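Local atomic coordinates of DNA ligase (Archaeoglobus fulgidus, PDB entry 3GDE), a protein that probably seals nicks in double-stranded DNA during replication, recombination and repair, using ATP and magnesium to join a 3'-hydroxyl to a 5'-phosphate. Residues E113-R118 and G148-L153; L5-A10 and P152-Y157; A247-K252 and K375-D380. One frame throughout, in Å; residues are numbered along the deposited sequence.

Contact 1. Residues E113-R118 and G148-L153; sequences EELTVR and GLATPL
Two connecting loops of the helical N-terminal, DNA-binding domain meet where Glu113, Glu114 and Leu115, leading into helix 117-129, lie against Leu149, Ala150 and Thr151, the short link between helix 135-149 and helix 152-162. One hydrogen bond joins the two backbones: Glu114 N donates to Leu149 O at 2.8 Å, with 141° at the hydrogen. Beside it Glu113 reaches across the link. Its CB lies 3.3 Å from Leu149 O; CG, beside the backbone N and anti to the carbonyl carbon (chi1 -71°), starts an extended chain that carries the carboxylate past Ala150. There CD comes to 3.2 Å from Ala150 O; carboxylate and carbonyl are acceptors only, so this proximity is not a bond and probably costs some repulsion. Thr151 marks the start of helix 152-162 as its N-cap, and with Glu154 it forms a capping box: Thr151 OG1 faces the backbone N of Glu154, and Glu154 OE1 accepts from Thr151 N. Thr116 is the N-cap of helix 117-129, its OG1 bonded to Lys119 N. With OG1 engaged at the helix end, the methyl of Thr151 is what meets the other loop, CG2 lying 3.8 Å from Glu114 CG as the two side chains cross obliquely. The apolar touch is made by Leu115, whose CG sits between its own backbone N and carbonyl carbon (chi1 41°). Its CD1 approaches Leu149 CB at 3.6 Å and Ala150 CB at 3.9 Å.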
ATOM      1  N   GLU A 113     -21.952 -23.962  15.184  1.00 41.65           N
ATOM      2  CA  GLU A 113     -20.872 -23.157  14.670  1.00 40.24           C
ATOM      3  C   GLU A 113     -21.400 -21.793  14.280  1.00 39.08           C
ATOM      4  O   GLU A 113     -22.612 -21.557  14.344  1.00 38.89           O
ATOM      5  CB  GLU A 113     -20.209 -23.869  13.491  1.00 40.58           C
ATOM      6  CG  GLU A 113     -19.395 -25.090  13.921  1.00 40.83           C
ATOM      7  CD  GLU A 113     -18.715 -25.789  12.771  1.00 42.35           C
ATOM      8  OE1 GLU A 113     -19.291 -25.808  11.664  1.00 44.78           O
ATOM      9  OE2 GLU A 113     -17.601 -26.326  12.968  1.00 41.62           O
ATOM     10  N   GLU A 114     -20.482 -20.912  13.882  1.00 37.48           N
ATOM     11  CA  GLU A 114     -20.739 -19.483  13.676  1.00 36.35           C
ATOM     12  C   GLU A 114     -19.970 -18.698  14.737  1.00 34.48           C
ATOM     13  O   GLU A 114     -19.943 -19.083  15.902  1.00 33.96           O
ATOM     14  CB  GLU A 114     -22.250 -19.143  13.721  1.00 37.29           C
ATOM     15  CG  GLU A 114     -22.986 -19.204  12.346  1.00 40.64           C
ATOM     16  CD  GLU A 114     -24.380 -19.884  12.381  1.00 44.80           C
ATOM     17  OE1 GLU A 114     -24.848 -20.324  11.296  1.00 45.90           O
ATOM     18  OE2 GLU A 114     -25.003 -19.987  13.473  1.00 46.94           O
ATOM     19  N   LEU A 115     -19.298 -17.629  14.337  1.00 32.36           N
ATOM     20  CA  LEU A 115     -18.820 -16.665  15.321  1.00 30.88           C
ATOM     21  C   LEU A 115     -19.111 -15.262  14.886  1.00 29.14           C
ATOM     22  O   LEU A 115     -19.319 -15.003  13.715  1.00 28.78           O
ATOM     23  CB  LEU A 115     -17.338 -16.818  15.696  1.00 31.53           C
ATOM     24  CG  LEU A 115     -16.182 -17.120  14.747  1.00 31.96           C
ATOM     25  CD1 LEU A 115     -16.027 -18.612  14.666  1.00 33.81           C
ATOM     26  CD2 LEU A 115     -16.283 -16.483  13.366  1.00 31.82           C
ATOM     27  N   THR A 116     -19.150 -14.375  15.869  1.00 27.66           N
ATOM     28  CA  THR A 116     -19.471 -12.986  15.645  1.00 26.38           C
ATOM     29  C   THR A 116     -18.276 -12.274  15.047  1.00 25.67           C
ATOM     30  O   THR A 116     -17.121 -12.658  15.276  1.00 25.32           O
ATOM     31  CB  THR A 116     -19.890 -12.282  16.964  1.00 26.10           C
ATOM     32  OG1 THR A 116     -18.783 -12.260  17.873  1.00 24.31           O
ATOM     33  CG2 THR A 116     -21.073 -13.005  17.613  1.00 26.05           C
ATOM     34  N   VAL A 117     -18.566 -11.239  14.275  1.00 24.98           N
ATOM     35  CA  VAL A 117     -17.547 -10.338  13.785  1.00 24.68           C
ATOM     36  C   VAL A 117     -16.776  -9.771  14.986  1.00 25.23           C
ATOM     37  O   VAL A 117     -15.565  -9.559  14.918  1.00 25.18           O
ATOM     38  CB  VAL A 117     -18.192  -9.213  12.949  1.00 24.67           C
ATOM     39  CG1 VAL A 117     -17.147  -8.221  12.447  1.00 24.02           C
ATOM     40  CG2 VAL A 117     -18.989  -9.820  11.784  1.00 22.88           C
ATOM     41  N   ARG A 118     -17.482  -9.556  16.094  1.00 25.84           N
ATOM     42  CA  ARG A 118     -16.867  -9.018  17.299  1.00 26.44           C
ATOM     43  C   ARG A 118     -15.789  -9.964  17.844  1.00 26.02           C
ATOM     44  O   ARG A 118     -14.677  -9.526  18.137  1.00 25.94           O
ATOM     45  CB  ARG A 118     -17.939  -8.701  18.353  1.00 27.08           C
ATOM     46  CG  ARG A 118     -17.550  -7.572  19.328  1.00 29.64           C
ATOM     47  CD  ARG A 118     -17.886  -6.142  18.811  1.00 32.85           C
ATOM     48  NE  ARG A 118     -18.177  -6.093  17.374  1.00 35.73           N
ATOM     49  CZ  ARG A 118     -17.303  -5.778  16.417  1.00 35.84           C
ATOM     50  NH1 ARG A 118     -16.043  -5.456  16.715  1.00 35.47           N
ATOM     51  NH2 ARG A 118     -17.698  -5.792  15.150  1.00 33.23           N
ATOM     52  N   GLY A 148     -12.181 -24.024  14.857  1.00 26.60           N
ATOM     53  CA  GLY A 148     -13.044 -24.977  15.558  1.00 26.23           C
ATOM     54  C   GLY A 148     -14.481 -24.504  15.754  1.00 26.09           C
ATOM     55  O   GLY A 148     -15.382 -25.319  15.904  1.00 26.34           O
ATOM     56  N   LEU A 149     -14.695 -23.193  15.743  1.00 25.97           N
ATOM     57  CA  LEU A 149     -16.029 -22.603  15.957  1.00 26.21           C
ATOM     58  C   LEU A 149     -16.712 -22.106  14.675  1.00 26.51           C
ATOM     59  O   LEU A 149     -17.911 -21.802  14.684  1.00 27.49           O
ATOM     60  CB  LEU A 149     -15.931 -21.444  16.949  1.00 25.90           C
ATOM     61  CG  LEU A 149     -16.075 -21.580  18.468  1.00 26.08           C
ATOM     62  CD1 LEU A 149     -16.142 -22.997  18.992  1.00 26.04           C
ATOM     63  CD2 LEU A 149     -14.950 -20.806  19.130  1.00 28.66           C
ATOM     64  N   ALA A 150     -15.958 -22.032  13.584  1.00 26.04           N
ATOM     65  CA  ALA A 150     -16.418 -21.423  12.345  1.00 26.02           C
ATOM     66  C   ALA A 150     -17.194 -22.377  11.430  1.00 26.22           C
ATOM     67  O   ALA A 150     -16.935 -23.576  11.407  1.00 26.60           O
ATOM     68  CB  ALA A 150     -15.235 -20.838  11.593  1.00 25.75           C
ATOM     69  N   THR A 151     -18.150 -21.835  10.679  1.00 26.17           N
ATOM     70  CA  THR A 151     -18.781 -22.585   9.591  1.00 26.27           C
ATOM     71  C   THR A 151     -17.777 -22.732   8.427  1.00 26.27           C
ATOM     72  O   THR A 151     -16.782 -22.011   8.378  1.00 26.35           O
ATOM     73  CB  THR A 151     -20.083 -21.908   9.087  1.00 25.86           C
ATOM     74  OG1 THR A 151     -19.777 -20.665   8.455  1.00 25.45           O
ATOM     75  CG2 THR A 151     -21.082 -21.678  10.237  1.00 25.98           C
ATOM     76  N   PRO A 152     -18.013 -23.688   7.512  1.00 26.54           N
ATOM     77  CA  PRO A 152     -17.157 -23.816   6.331  1.00 26.13           C
ATOM     78  C   PRO A 152     -16.975 -22.490   5.580  1.00 25.92           C
ATOM     79  O   PRO A 152     -15.846 -22.122   5.264  1.00 25.32           O
ATOM     80  CB  PRO A 152     -17.904 -24.852   5.473  1.00 26.23           C
ATOM     81  CG  PRO A 152     -18.600 -25.718   6.482  1.00 26.65           C
ATOM     82  CD  PRO A 152     -19.072 -24.725   7.533  1.00 26.85           C
ATOM     83  N   LEU A 153     -18.065 -21.769   5.335  1.00 25.70           N
ATOM     84  CA  LEU A 153     -17.992 -20.468   4.653  1.00 25.93           C
ATOM     85  C   LEU A 153     -17.298 -19.375   5.468  1.00 25.85           C
ATOM     86  O   LEU A 153     -16.649 -18.486   4.904  1.00 25.88           O
ATOM     87  CB  LEU A 153     -19.390 -20.011   4.239  1.00 26.14           C
ATOM     88  CG  LEU A 153     -19.553 -19.312   2.897  1.00 26.05           C
ATOM     89  CD1 LEU A 153     -18.689 -19.963   1.786  1.00 24.78           C
ATOM     90  CD2 LEU A 153     -21.013 -19.332   2.531  1.00 25.02           C
TER

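Contact 2. Residues L5-A10 and P152-Y157; sequences LFAEFA and PLEARY
Phe6 meets Glu154 and Tyr157 with the CD1, CE1 and CZ side of its ring, and its atoms trace the contact from root to tip. At the root, CB lies 3.7 Å from Glu154 OE2. CG is anti to the backbone N (chi1 -169°), which sends the ring out toward helix 152-162. CD1 meets Glu154 CG at 3.6 Å, and that methylene sits at the ring edge, in its plane. Farther out CE1 lies 3.5 Å from Glu154 O and also touches Tyr157 CB, and CZ ends against the Tyr157 backbone; the Phe6 and Tyr157 side chains cross at about a right angle. Phe9 CD2, from the same helix, sits over one ring face, toward the rim. This is helix-helix packing in the N-terminal DNA-binding domain: the segments of helix 6-16 and helix 152-162 cross at 76°, their axes 8.6 Å apart at closest. An alanine in place of Phe6 would probably open a gap between the Glu154 methylenes and Tyr157 CB and leave Phe9 without the ring it packs on. Glu154 slides past Phe6 in the opposite direction and brings OE2 to 2.8 Å from Ala7 N, a weak, bent hydrogen bond in the first turn of helix 6-16. OE2 also accepts from Leu115 N, OE1 being taken up in the capping box; these backbone donors and the helix N-terminus would be expected to favour the ionised carboxylate. One turn on, Ala10 CB rests 3.6 Å from Leu153 O and 3.9 Å from Tyr157 CD2. The Tyr157 hydroxyl reaches beyond Ala10 and is hydrogen-bonded to Glu17 OE2.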
ATOM      1  N   LEU A   5     -23.029 -12.103  13.022  1.00 28.71           N
ATOM      2  CA  LEU A   5     -22.161 -13.262  12.839  1.00 28.13           C
ATOM      3  C   LEU A   5     -21.304 -13.048  11.607  1.00 27.24           C
ATOM      4  O   LEU A   5     -21.789 -12.549  10.586  1.00 26.94           O
ATOM      5  CB  LEU A   5     -22.962 -14.557  12.657  1.00 28.16           C
ATOM      6  CG  LEU A   5     -23.681 -15.295  13.799  1.00 29.33           C
ATOM      7  CD1 LEU A   5     -22.972 -15.222  15.162  1.00 29.06           C
ATOM      8  CD2 LEU A   5     -25.104 -14.786  13.901  1.00 32.28           C
ATOM      9  N   PHE A   6     -20.030 -13.425  11.706  1.00 26.64           N
ATOM     10  CA  PHE A   6     -19.131 -13.415  10.553  1.00 25.93           C
ATOM     11  C   PHE A   6     -19.761 -14.217   9.409  1.00 25.51           C
ATOM     12  O   PHE A   6     -19.586 -13.862   8.238  1.00 25.83           O
ATOM     13  CB  PHE A   6     -17.744 -13.953  10.934  1.00 25.85           C
ATOM     14  CG  PHE A   6     -16.688 -13.735   9.877  1.00 25.19           C
ATOM     15  CD1 PHE A   6     -16.376 -14.738   8.969  1.00 24.72           C
ATOM     16  CD2 PHE A   6     -16.005 -12.517   9.795  1.00 25.55           C
ATOM     17  CE1 PHE A   6     -15.400 -14.539   7.980  1.00 25.70           C
ATOM     18  CE2 PHE A   6     -15.022 -12.304   8.827  1.00 24.71           C
ATOM     19  CZ  PHE A   6     -14.718 -13.311   7.911  1.00 25.37           C
ATOM     20  N   ALA A   7     -20.508 -15.269   9.754  1.00 24.74           N
ATOM     21  CA  ALA A   7     -21.258 -16.079   8.776  1.00 25.02           C
ATOM     22  C   ALA A   7     -22.280 -15.301   7.949  1.00 25.07           C
ATOM     23  O   ALA A   7     -22.551 -15.671   6.821  1.00 24.97           O
ATOM     24  CB  ALA A   7     -21.955 -17.261   9.453  1.00 25.11           C
ATOM     25  N   GLU A   8     -22.878 -14.256   8.516  1.00 25.43           N
ATOM     26  CA  GLU A   8     -23.788 -13.421   7.738  1.00 26.08           C
ATOM     27  C   GLU A   8     -22.975 -12.659   6.690  1.00 25.65           C
ATOM     28  O   GLU A   8     -23.346 -12.609   5.517  1.00 25.64           O
ATOM     29  CB  GLU A   8     -24.598 -12.470   8.622  1.00 25.72           C
ATOM     30  CG  GLU A   8     -25.489 -11.527   7.810  1.00 26.87           C
ATOM     31  CD  GLU A   8     -26.280 -10.529   8.651  1.00 27.59           C
ATOM     32  OE1 GLU A   8     -27.084  -9.781   8.053  1.00 30.12           O
ATOM     33  OE2 GLU A   8     -26.109 -10.487   9.892  1.00 28.90           O
ATOM     34  N   PHE A   9     -21.859 -12.089   7.134  1.00 25.24           N
ATOM     35  CA  PHE A   9     -20.894 -11.437   6.261  1.00 25.27           C
ATOM     36  C   PHE A   9     -20.344 -12.403   5.205  1.00 25.33           C
ATOM     37  O   PHE A   9     -20.257 -12.057   4.022  1.00 24.97           O
ATOM     38  CB  PHE A   9     -19.772 -10.816   7.120  1.00 25.48           C
ATOM     39  CG  PHE A   9     -18.538 -10.436   6.347  1.00 25.76           C
ATOM     40  CD1 PHE A   9     -18.530  -9.303   5.532  1.00 25.28           C
ATOM     41  CD2 PHE A   9     -17.382 -11.207   6.443  1.00 26.05           C
ATOM     42  CE1 PHE A   9     -17.393  -8.946   4.825  1.00 25.30           C
ATOM     43  CE2 PHE A   9     -16.236 -10.861   5.724  1.00 26.62           C
ATOM     44  CZ  PHE A   9     -16.247  -9.725   4.915  1.00 25.83           C
ATOM     45  N   ALA A  10     -19.993 -13.614   5.639  1.00 25.76           N
ATOM     46  CA  ALA A  10     -19.415 -14.633   4.756  1.00 26.00           C
ATOM     47  C   ALA A  10     -20.367 -15.033   3.624  1.00 26.31           C
ATOM     48  O   ALA A  10     -19.953 -15.100   2.461  1.00 26.57           O
ATOM     49  CB  ALA A  10     -18.965 -15.867   5.570  1.00 25.55           C
ATOM     50  N   PRO A 152     -18.013 -23.688   7.512  1.00 26.54           N
ATOM     51  CA  PRO A 152     -17.157 -23.816   6.331  1.00 26.13           C
ATOM     52  C   PRO A 152     -16.975 -22.490   5.580  1.00 25.92           C
ATOM     53  O   PRO A 152     -15.846 -22.122   5.264  1.00 25.32           O
ATOM     54  CB  PRO A 152     -17.904 -24.852   5.473  1.00 26.23           C
ATOM     55  CG  PRO A 152     -18.600 -25.718   6.482  1.00 26.65           C
ATOM     56  CD  PRO A 152     -19.072 -24.725   7.533  1.00 26.85           C
ATOM     57  N   LEU A 153     -18.065 -21.769   5.335  1.00 25.70           N
ATOM     58  CA  LEU A 153     -17.992 -20.468   4.653  1.00 25.93           C
ATOM     59  C   LEU A 153     -17.298 -19.375   5.468  1.00 25.85           C
ATOM     60  O   LEU A 153     -16.649 -18.486   4.904  1.00 25.88           O
ATOM     61  CB  LEU A 153     -19.390 -20.011   4.239  1.00 26.14           C
ATOM     62  CG  LEU A 153     -19.553 -19.312   2.897  1.00 26.05           C
ATOM     63  CD1 LEU A 153     -18.689 -19.963   1.786  1.00 24.78           C
ATOM     64  CD2 LEU A 153     -21.013 -19.332   2.531  1.00 25.02           C
ATOM     65  N   GLU A 154     -17.430 -19.431   6.792  1.00 25.52           N
ATOM     66  CA  GLU A 154     -16.664 -18.527   7.654  1.00 25.66           C
ATOM     67  C   GLU A 154     -15.173 -18.814   7.546  1.00 24.95           C
ATOM     68  O   GLU A 154     -14.367 -17.893   7.491  1.00 24.80           O
ATOM     69  CB  GLU A 154     -17.093 -18.642   9.118  1.00 25.35           C
ATOM     70  CG  GLU A 154     -18.283 -17.804   9.478  1.00 26.33           C
ATOM     71  CD  GLU A 154     -18.819 -18.083  10.889  1.00 27.03           C
ATOM     72  OE1 GLU A 154     -18.565 -19.174  11.439  1.00 29.27           O
ATOM     73  OE2 GLU A 154     -19.511 -17.206  11.449  1.00 28.95           O
ATOM     74  N   ALA A 155     -14.819 -20.098   7.536  1.00 24.68           N
ATOM     75  CA  ALA A 155     -13.424 -20.511   7.487  1.00 24.75           C
ATOM     76  C   ALA A 155     -12.771 -20.058   6.181  1.00 24.62           C
ATOM     77  O   ALA A 155     -11.591 -19.703   6.146  1.00 24.67           O
ATOM     78  CB  ALA A 155     -13.307 -22.026   7.662  1.00 24.61           C
ATOM     79  N   ARG A 156     -13.556 -20.076   5.114  1.00 24.85           N
ATOM     80  CA  ARG A 156     -13.126 -19.590   3.809  1.00 24.99           C
ATOM     81  C   ARG A 156     -12.697 -18.128   3.828  1.00 24.86           C
ATOM     82  O   ARG A 156     -11.573 -17.821   3.445  1.00 25.17           O
ATOM     83  CB  ARG A 156     -14.244 -19.804   2.803  1.00 24.67           C
ATOM     84  CG  ARG A 156     -13.993 -19.246   1.418  1.00 25.44           C
ATOM     85  CD  ARG A 156     -14.780 -20.091   0.464  1.00 27.34           C
ATOM     86  NE  ARG A 156     -15.535 -19.302  -0.480  1.00 25.12           N
ATOM     87  CZ  ARG A 156     -16.553 -19.773  -1.183  1.00 25.52           C
ATOM     88  NH1 ARG A 156     -16.936 -21.030  -1.046  1.00 26.47           N
ATOM     89  NH2 ARG A 156     -17.191 -18.978  -2.026  1.00 27.31           N
ATOM     90  N   TYR A 157     -13.585 -17.232   4.273  1.00 24.99           N
ATOM     91  CA  TYR A 157     -13.281 -15.788   4.290  1.00 24.82           C
ATOM     92  C   TYR A 157     -12.396 -15.331   5.446  1.00 24.76           C
ATOM     93  O   TYR A 157     -11.758 -14.301   5.351  1.00 24.77           O
ATOM     94  CB  TYR A 157     -14.548 -14.943   4.152  1.00 24.65           C
ATOM     95  CG  TYR A 157     -15.184 -15.164   2.804  1.00 24.87           C
ATOM     96  CD1 TYR A 157     -14.602 -14.640   1.651  1.00 24.22           C
ATOM     97  CD2 TYR A 157     -16.341 -15.941   2.671  1.00 25.82           C
ATOM     98  CE1 TYR A 157     -15.158 -14.864   0.405  1.00 24.41           C
ATOM     99  CE2 TYR A 157     -16.907 -16.177   1.427  1.00 24.10           C
ATOM    100  CZ  TYR A 157     -16.309 -15.632   0.300  1.00 25.02           C
ATOM    101  OH  TYR A 157     -16.848 -15.852  -0.943  1.00 25.67           O
TER

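Contact 3. Residues A247-K252 and K375-D380; sequences AAVEWK and KQIVTD. With PO4 (phosphate ion), chain C.
Val249 and Ile377 pair across two antiparallel strands of the adenylation domain, strand 247-252 running into the KxDG motif of nucleotidyltransferases, whose lysine is Lys252. Their backbones form a hydrogen-bonded pair with both bonds at 164° at the hydrogen, Val249 N to Ile377 O at 2.8 Å and Ile377 N to Val249 O at 3.0 Å. Ala247 and Thr379 make a second such pair. On the sheet face they share, Val249 CB meets Ile377 CG1 at 3.8 Å; that CG1 stands between the Ile377 backbone N and carbonyl carbon (chi1 57°), and Met388 of helix 382-394 packs on Val249. The other face carries Ala248, Glu250, Gln376 and Val378. There Glu250 and Gln376 cross at a slant, with carboxylate and amide planes only 7° apart, nearly coplanar, and Glu250 CG is 3.8 Å from Gln376 CG. Glu250 OE1, the carboxylate oxygen farther from Gln376, forms a salt bridge with Lys403 NZ of the neighbouring strand 399-403, which probably fixes the turn of a group predicted to bind ATP; Phe340, another predicted ATP-binding residue, lies about 4 Å from Glu250, side chain to side chain. Past these pairs the strands part, and a water bridges them, accepting from Trp251 N at 2.8 Å and donating to Lys375 O. Lys252, predicted to carry AMP in the covalent intermediate, has an NZ that forms a salt bridge with Glu398. A phosphate ion, probably from the crystallisation liquor, is also bonded to Lys420, and Lys252 NZ donates to its O1 at 2.7 Å.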
ATOM      1  N   ALA A 247       6.445  29.215 -12.601  1.00 50.34           N
ATOM      2  CA  ALA A 247       6.449  27.942 -11.883  1.00 48.20           C
ATOM      3  C   ALA A 247       7.362  27.974 -10.677  1.00 46.70           C
ATOM      4  O   ALA A 247       8.441  28.571 -10.721  1.00 46.69           O
ATOM      5  CB  ALA A 247       6.860  26.811 -12.816  1.00 48.26           C
ATOM      6  N   ALA A 248       6.916  27.337  -9.597  1.00 44.61           N
ATOM      7  CA  ALA A 248       7.776  27.062  -8.452  1.00 42.59           C
ATOM      8  C   ALA A 248       8.578  25.801  -8.777  1.00 41.17           C
ATOM      9  O   ALA A 248       8.005  24.768  -9.141  1.00 40.95           O
ATOM     10  CB  ALA A 248       6.949  26.872  -7.196  1.00 42.59           C
ATOM     11  N   VAL A 249       9.900  25.896  -8.677  1.00 39.37           N
ATOM     12  CA  VAL A 249      10.775  24.805  -9.088  1.00 37.74           C
ATOM     13  C   VAL A 249      11.671  24.392  -7.938  1.00 36.57           C
ATOM     14  O   VAL A 249      12.287  25.229  -7.288  1.00 36.31           O
ATOM     15  CB  VAL A 249      11.650  25.169 -10.329  1.00 38.15           C
ATOM     16  CG1 VAL A 249      12.399  23.938 -10.841  1.00 37.89           C
ATOM     17  CG2 VAL A 249      10.807  25.754 -11.456  1.00 37.62           C
ATOM     18  N   GLU A 250      11.725  23.087  -7.696  1.00 35.06           N
ATOM     19  CA  GLU A 250      12.569  22.508  -6.665  1.00 33.98           C
ATOM     20  C   GLU A 250      13.346  21.347  -7.270  1.00 32.74           C
ATOM     21  O   GLU A 250      13.018  20.868  -8.344  1.00 32.10           O
ATOM     22  CB  GLU A 250      11.716  22.000  -5.498  1.00 34.12           C
ATOM     23  CG  GLU A 250      10.960  23.085  -4.745  1.00 35.92           C
ATOM     24  CD  GLU A 250       9.644  22.606  -4.132  1.00 38.00           C
ATOM     25  OE1 GLU A 250       9.392  21.378  -4.079  1.00 37.58           O
ATOM     26  OE2 GLU A 250       8.850  23.479  -3.707  1.00 39.63           O
ATOM     27  N   TRP A 251      14.383  20.908  -6.572  1.00 31.91           N
ATOM     28  CA  TRP A 251      15.084  19.686  -6.922  1.00 31.43           C
ATOM     29  C   TRP A 251      14.154  18.490  -6.729  1.00 31.07           C
ATOM     30  O   TRP A 251      13.334  18.486  -5.818  1.00 30.94           O
ATOM     31  CB  TRP A 251      16.323  19.520  -6.029  1.00 31.06           C
ATOM     32  CG  TRP A 251      17.501  20.378  -6.408  1.00 30.75           C
ATOM     33  CD1 TRP A 251      17.503  21.458  -7.254  1.00 30.87           C
ATOM     34  CD2 TRP A 251      18.848  20.244  -5.931  1.00 30.71           C
ATOM     35  NE1 TRP A 251      18.768  21.989  -7.344  1.00 30.98           N
ATOM     36  CE2 TRP A 251      19.610  21.268  -6.537  1.00 31.20           C
ATOM     37  CE3 TRP A 251      19.484  19.360  -5.045  1.00 30.30           C
ATOM     38  CZ2 TRP A 251      20.979  21.426  -6.297  1.00 31.09           C
ATOM     39  CZ3 TRP A 251      20.837  19.522  -4.798  1.00 30.52           C
ATOM     40  CH2 TRP A 251      21.571  20.546  -5.421  1.00 30.91           C
ATOM     41  N   LYS A 252      14.261  17.498  -7.610  1.00 30.70           N
ATOM     42  CA  LYS A 252      13.766  16.170  -7.299  1.00 30.39           C
ATOM     43  C   LYS A 252      14.894  15.296  -6.763  1.00 30.28           C
ATOM     44  O   LYS A 252      15.797  14.908  -7.512  1.00 30.12           O
ATOM     45  CB  LYS A 252      13.116  15.490  -8.499  1.00 30.59           C
ATOM     46  CG  LYS A 252      12.435  14.206  -8.071  1.00 30.68           C
ATOM     47  CD  LYS A 252      11.652  13.581  -9.183  1.00 33.32           C
ATOM     48  CE  LYS A 252      10.681  12.558  -8.632  1.00 33.06           C
ATOM     49  NZ  LYS A 252      11.381  11.448  -7.945  1.00 34.30           N
ATOM     50  N   LYS A 375      15.404  23.933  -1.736  1.00 43.23           N
ATOM     51  CA  LYS A 375      15.626  25.175  -2.432  1.00 43.88           C
ATOM     52  C   LYS A 375      14.509  25.319  -3.462  1.00 43.37           C
ATOM     53  O   LYS A 375      14.196  24.388  -4.209  1.00 43.40           O
ATOM     54  CB  LYS A 375      17.021  25.185  -3.079  1.00 43.98           C
ATOM     55  CG  LYS A 375      17.357  26.423  -3.908  1.00 45.13           C
ATOM     56  CD  LYS A 375      18.801  26.364  -4.436  1.00 45.45           C
ATOM     57  CE  LYS A 375      19.126  27.549  -5.339  1.00 48.08           C
ATOM     58  NZ  LYS A 375      18.988  28.858  -4.630  1.00 49.54           N
ATOM     59  N   GLN A 376      13.879  26.480  -3.468  1.00 43.06           N
ATOM     60  CA  GLN A 376      12.842  26.744  -4.433  1.00 42.71           C
ATOM     61  C   GLN A 376      13.143  28.030  -5.181  1.00 42.71           C
ATOM     62  O   GLN A 376      13.588  29.009  -4.595  1.00 42.85           O
ATOM     63  CB  GLN A 376      11.493  26.832  -3.735  1.00 42.46           C
ATOM     64  CG  GLN A 376      10.311  26.841  -4.673  1.00 41.69           C
ATOM     65  CD  GLN A 376       9.022  27.099  -3.940  1.00 42.20           C
ATOM     66  OE1 GLN A 376       8.254  26.174  -3.680  1.00 43.25           O
ATOM     67  NE2 GLN A 376       8.783  28.351  -3.574  1.00 41.37           N
ATOM     68  N   ILE A 377      12.917  28.004  -6.486  1.00 42.99           N
ATOM     69  CA  ILE A 377      12.916  29.219  -7.294  1.00 43.20           C
ATOM     70  C   ILE A 377      11.538  29.396  -7.912  1.00 43.61           C
ATOM     71  O   ILE A 377      10.777  28.434  -8.035  1.00 43.24           O
ATOM     72  CB  ILE A 377      14.022  29.220  -8.386  1.00 43.12           C
ATOM     73  CG1 ILE A 377      13.890  28.000  -9.308  1.00 42.62           C
ATOM     74  CG2 ILE A 377      15.411  29.306  -7.738  1.00 42.76           C
ATOM     75  CD1 ILE A 377      14.420  28.213 -10.716  1.00 42.51           C
ATOM     76  N   VAL A 378      11.204  30.638  -8.249  1.00 44.34           N
ATOM     77  CA  VAL A 378       9.965  30.942  -8.957  1.00 45.13           C
ATOM     78  C   VAL A 378      10.364  31.678 -10.235  1.00 45.77           C
ATOM     79  O   VAL A 378      11.099  32.656 -10.183  1.00 45.93           O
ATOM     80  CB  VAL A 378       8.977  31.777  -8.092  1.00 44.92           C
ATOM     81  CG1 VAL A 378       7.607  31.832  -8.748  1.00 44.72           C
ATOM     82  CG2 VAL A 378       8.845  31.186  -6.692  1.00 44.98           C
ATOM     83  N   THR A 379       9.899  31.197 -11.380  1.00 46.91           N
ATOM     84  CA  THR A 379      10.441  31.661 -12.656  1.00 47.91           C
ATOM     85  C   THR A 379       9.555  31.334 -13.851  1.00 48.39           C
ATOM     86  O   THR A 379       8.749  30.405 -13.799  1.00 48.50           O
ATOM     87  CB  THR A 379      11.868  31.079 -12.896  1.00 48.03           C
ATOM     88  OG1 THR A 379      12.448  31.670 -14.068  1.00 49.08           O
ATOM     89  CG2 THR A 379      11.832  29.560 -13.041  1.00 47.59           C
ATOM     90  N   ASP A 380       9.711  32.119 -14.918  1.00 49.18           N
ATOM     91  CA  ASP A 380       9.128  31.807 -16.221  1.00 49.82           C
ATOM     92  C   ASP A 380      10.219  31.487 -17.245  1.00 49.91           C
ATOM     93  O   ASP A 380       9.931  31.236 -18.416  1.00 49.91           O
ATOM     94  CB  ASP A 380       8.193  32.930 -16.718  1.00 50.28           C
ATOM     95  CG  ASP A 380       8.882  34.306 -16.832  1.00 52.03           C
ATOM     96  OD1 ASP A 380       8.145  35.318 -16.954  1.00 53.32           O
ATOM     97  OD2 ASP A 380      10.135  34.396 -16.806  1.00 53.22           O
TER
HETATM   98  P   PO4 C 557       9.586   8.378  -8.895  1.00 56.04           P
HETATM   99  O1  PO4 C 557      10.949   8.780  -8.385  1.00 56.03           O
HETATM  100  O2  PO4 C 557       9.229   9.075 -10.183  1.00 55.87           O
HETATM  101  O3  PO4 C 557       9.568   6.883  -9.095  1.00 56.25           O
HETATM  102  O4  PO4 C 557       8.560   8.774  -7.867  1.00 57.07           O
HETATM  103  O   HOH W   1      15.030  22.008  -4.135  1.00 35.82           O

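Contacts 1 and 2 are neighbours in the helical N-terminal domain, their centres 6 Å apart. Both close on the start of helix 152-162, where they share Pro152 and Leu153; contact 2 reaches back to the first helix, 6-16, and contact 1 to the loop before helix 117-129. Leu115 O lies 2.7 Å from Phe6 N, a probable hydrogen bond between the two. Both close before contact 3 opens in the adenylation domain, across the chain's centre, its nearest atoms about 37 Å from contact 2 and 40 Å from contact 1. The first two therefore concern packing within the DNA-binding domain, the third a strand pair that carries two residues of the predicted nucleotide site, Glu250 and Lys252.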